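Local coordinates for protein probable mannosyltransferase KTR4 (Saccharomyces cerevisiae, PDB 5A07) that is probably a mannosyltransferase with a GT-A type fold, binding GDP and a manganese ion in the crystal, at residues S48-D51 with R52-P56. Numbering follows the deposited sequence.
Sequences SIMD and RLHEP
Leu53 N donates to Ile49 O at 2.9 Å, and Arg52 N donates to Ser48 O at 3.1 Å in a nearly straight bond (165°); both are i to i+4 bonds of helix 43-53. His54 N also donates to Asp51 O, three residues back and 3.1 Å away. Alongside the backbone, Arg52 NH1 donates to Ser48 OG (3.1 Å), a bent bond of 138° with the oxygen near the guanidinium edge but tilted slightly out of its plane. Ser48 OG, turned roughly away from its backbone N (chi1 153°), thereby meets the guanidinium, while the arginine chain, bent at chi2 and chi3, folds back along the helix and brings its CD close to Ser48 O. The same NH1 passes 3.8 Å from Ile49 CG1. On the buried side, Ile49 and Leu53 run side by side, with CG2 of Ile49 4.0 Å from CD1 of Leu53. Met50 SD is a looser neighbour, 4.4 Å from Leu53 CD1. Helix 293-297 covers this apolar side through Phe293, which touches Ile49, Arg52 and Leu53, and Lys297 hydrogen-bonds Leu53 O; Met50 and Leu53 also pack against helix 272-282, docking the first modelled helix at the periphery of the fold.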
ATOM      1  N   SER B  48      21.306  -4.352 -18.034  1.00 34.36           N
ATOM      2  CA  SER B  48      20.220  -3.534 -18.543  1.00 37.63           C
ATOM      3  C   SER B  48      19.294  -3.008 -17.364  1.00 33.84           C
ATOM      4  O   SER B  48      18.897  -1.851 -17.347  1.00 28.51           O
ATOM      5  CB  SER B  48      19.419  -4.381 -19.517  1.00 39.74           C
ATOM      6  OG  SER B  48      18.089  -3.921 -19.577  1.00 48.81           O
ATOM      7  N   ILE B  49      19.022  -3.862 -16.375  1.00 31.25           N
ATOM      8  CA  ILE B  49      18.211  -3.429 -15.226  1.00 30.35           C
ATOM      9  C   ILE B  49      18.922  -2.350 -14.449  1.00 30.31           C
ATOM     10  O   ILE B  49      18.339  -1.280 -14.140  1.00 26.15           O
ATOM     11  CB  ILE B  49      17.866  -4.605 -14.330  1.00 34.34           C
ATOM     12  CG1 ILE B  49      16.882  -5.519 -15.106  1.00 35.75           C
ATOM     13  CG2 ILE B  49      17.263  -4.077 -13.027  1.00 32.50           C
ATOM     14  CD1 ILE B  49      16.607  -6.837 -14.433  1.00 37.52           C
ATOM     15  N   MET B  50      20.226  -2.571 -14.193  1.00 31.18           N
ATOM     16  CA  MET B  50      21.034  -1.556 -13.510  1.00 30.75           C
ATOM     17  C   MET B  50      21.146  -0.234 -14.244  1.00 30.49           C
ATOM     18  O   MET B  50      21.128   0.809 -13.607  1.00 31.31           O
ATOM     19  CB  MET B  50      22.430  -2.066 -13.127  1.00 35.12           C
ATOM     20  CG  MET B  50      22.366  -3.273 -12.215  1.00 37.66           C
ATOM     21  SD  MET B  50      21.520  -2.990 -10.620  1.00 41.17           S
ATOM     22  CE  MET B  50      22.669  -1.865  -9.911  1.00 35.91           C
ATOM     23  N   ASP B  51      21.199  -0.262 -15.564  1.00 29.44           N
ATOM     24  CA  ASP B  51      21.227   0.975 -16.318  1.00 33.05           C
ATOM     25  C   ASP B  51      19.908   1.706 -16.090  1.00 29.22           C
ATOM     26  O   ASP B  51      19.906   2.904 -15.840  1.00 27.38           O
ATOM     27  CB  ASP B  51      21.364   0.709 -17.847  1.00 38.18           C
ATOM     28  CG  ASP B  51      22.778   0.234 -18.256  1.00 43.56           C
ATOM     29  OD1 ASP B  51      23.742   0.494 -17.522  1.00 40.06           O
ATOM     30  OD2 ASP B  51      22.904  -0.386 -19.329  1.00 47.32           O
ATOM     31  N   ARG B  52      18.799   0.998 -16.200  1.00 29.94           N
ATOM     32  CA  ARG B  52      17.497   1.685 -16.008  1.00 32.26           C
ATOM     33  C   ARG B  52      17.383   2.251 -14.601  1.00 25.05           C
ATOM     34  O   ARG B  52      16.868   3.336 -14.431  1.00 27.03           O
ATOM     35  CB  ARG B  52      16.345   0.725 -16.243  1.00 36.09           C
ATOM     36  CG  ARG B  52      16.045   0.651 -17.712  1.00 43.11           C
ATOM     37  CD  ARG B  52      15.926  -0.763 -18.175  1.00 49.53           C
ATOM     38  NE  ARG B  52      14.668  -1.378 -17.820  1.00 53.10           N
ATOM     39  CZ  ARG B  52      14.476  -2.701 -17.773  1.00 55.94           C
ATOM     40  NH1 ARG B  52      15.459  -3.594 -18.036  1.00 61.65           N
ATOM     41  NH2 ARG B  52      13.286  -3.137 -17.457  1.00 52.14           N
ATOM     42  N   LEU B  53      17.931   1.557 -13.613  1.00 27.09           N
ATOM     43  CA  LEU B  53      17.792   2.028 -12.205  1.00 26.55           C
ATOM     44  C   LEU B  53      18.657   3.238 -11.900  1.00 30.26           C
ATOM     45  O   LEU B  53      18.466   3.878 -10.870  1.00 27.82           O
ATOM     46  CB  LEU B  53      18.120   0.938 -11.243  1.00 26.84           C
ATOM     47  CG  LEU B  53      17.073  -0.158 -11.176  1.00 28.74           C
ATOM     48  CD1 LEU B  53      17.543  -1.214 -10.203  1.00 29.11           C
ATOM     49  CD2 LEU B  53      15.729   0.377 -10.789  1.00 28.36           C
ATOM     50  N   HIS B  54      19.548   3.579 -12.846  1.00 31.62           N
ATOM     51  CA  HIS B  54      20.506   4.659 -12.708  1.00 34.36           C
ATOM     52  C   HIS B  54      20.363   5.814 -13.673  1.00 35.86           C
ATOM     53  O   HIS B  54      21.199   6.695 -13.682  1.00 33.12           O
ATOM     54  CB  HIS B  54      21.949   4.090 -12.726  1.00 37.13           C
ATOM     55  CG  HIS B  54      22.229   3.238 -11.531  1.00 40.57           C
ATOM     56  ND1 HIS B  54      22.407   3.777 -10.279  1.00 48.35           N
ATOM     57  CD2 HIS B  54      22.248   1.903 -11.361  1.00 45.97           C
ATOM     58  CE1 HIS B  54      22.585   2.812  -9.395  1.00 48.50           C
ATOM     59  NE2 HIS B  54      22.492   1.660 -10.029  1.00 48.78           N
ATOM     60  N   GLU B  55      19.268   5.851 -14.414  1.00 32.87           N
ATOM     61  CA  GLU B  55      18.980   6.977 -15.215  1.00 30.53           C
ATOM     62  C   GLU B  55      17.481   7.367 -15.128  1.00 28.17           C
ATOM     63  O   GLU B  55      16.654   6.488 -14.966  1.00 26.88           O
ATOM     64  CB  GLU B  55      19.379   6.666 -16.672  1.00 34.74           C
ATOM     65  CG  GLU B  55      18.444   5.678 -17.380  1.00 40.97           C
ATOM     66  CD  GLU B  55      19.043   4.990 -18.635  1.00 49.42           C
ATOM     67  OE1 GLU B  55      20.123   5.420 -19.063  1.00 47.54           O
ATOM     68  OE2 GLU B  55      18.446   3.987 -19.162  1.00 50.92           O
ATOM     69  N   PRO B  56      17.151   8.641 -15.402  1.00 26.12           N
ATOM     70  CA  PRO B  56      15.758   9.074 -15.379  1.00 25.38           C
ATOM     71  C   PRO B  56      15.007   8.436 -16.504  1.00 27.47           C
ATOM     72  O   PRO B  56      15.589   8.085 -17.555  1.00 23.96           O
ATOM     73  CB  PRO B  56      15.818  10.552 -15.551  1.00 27.20           C
ATOM     74  CG  PRO B  56      17.219  10.884 -16.000  1.00 30.14           C
ATOM     75  CD  PRO B  56      18.086   9.785 -15.503  1.00 30.50           C
TER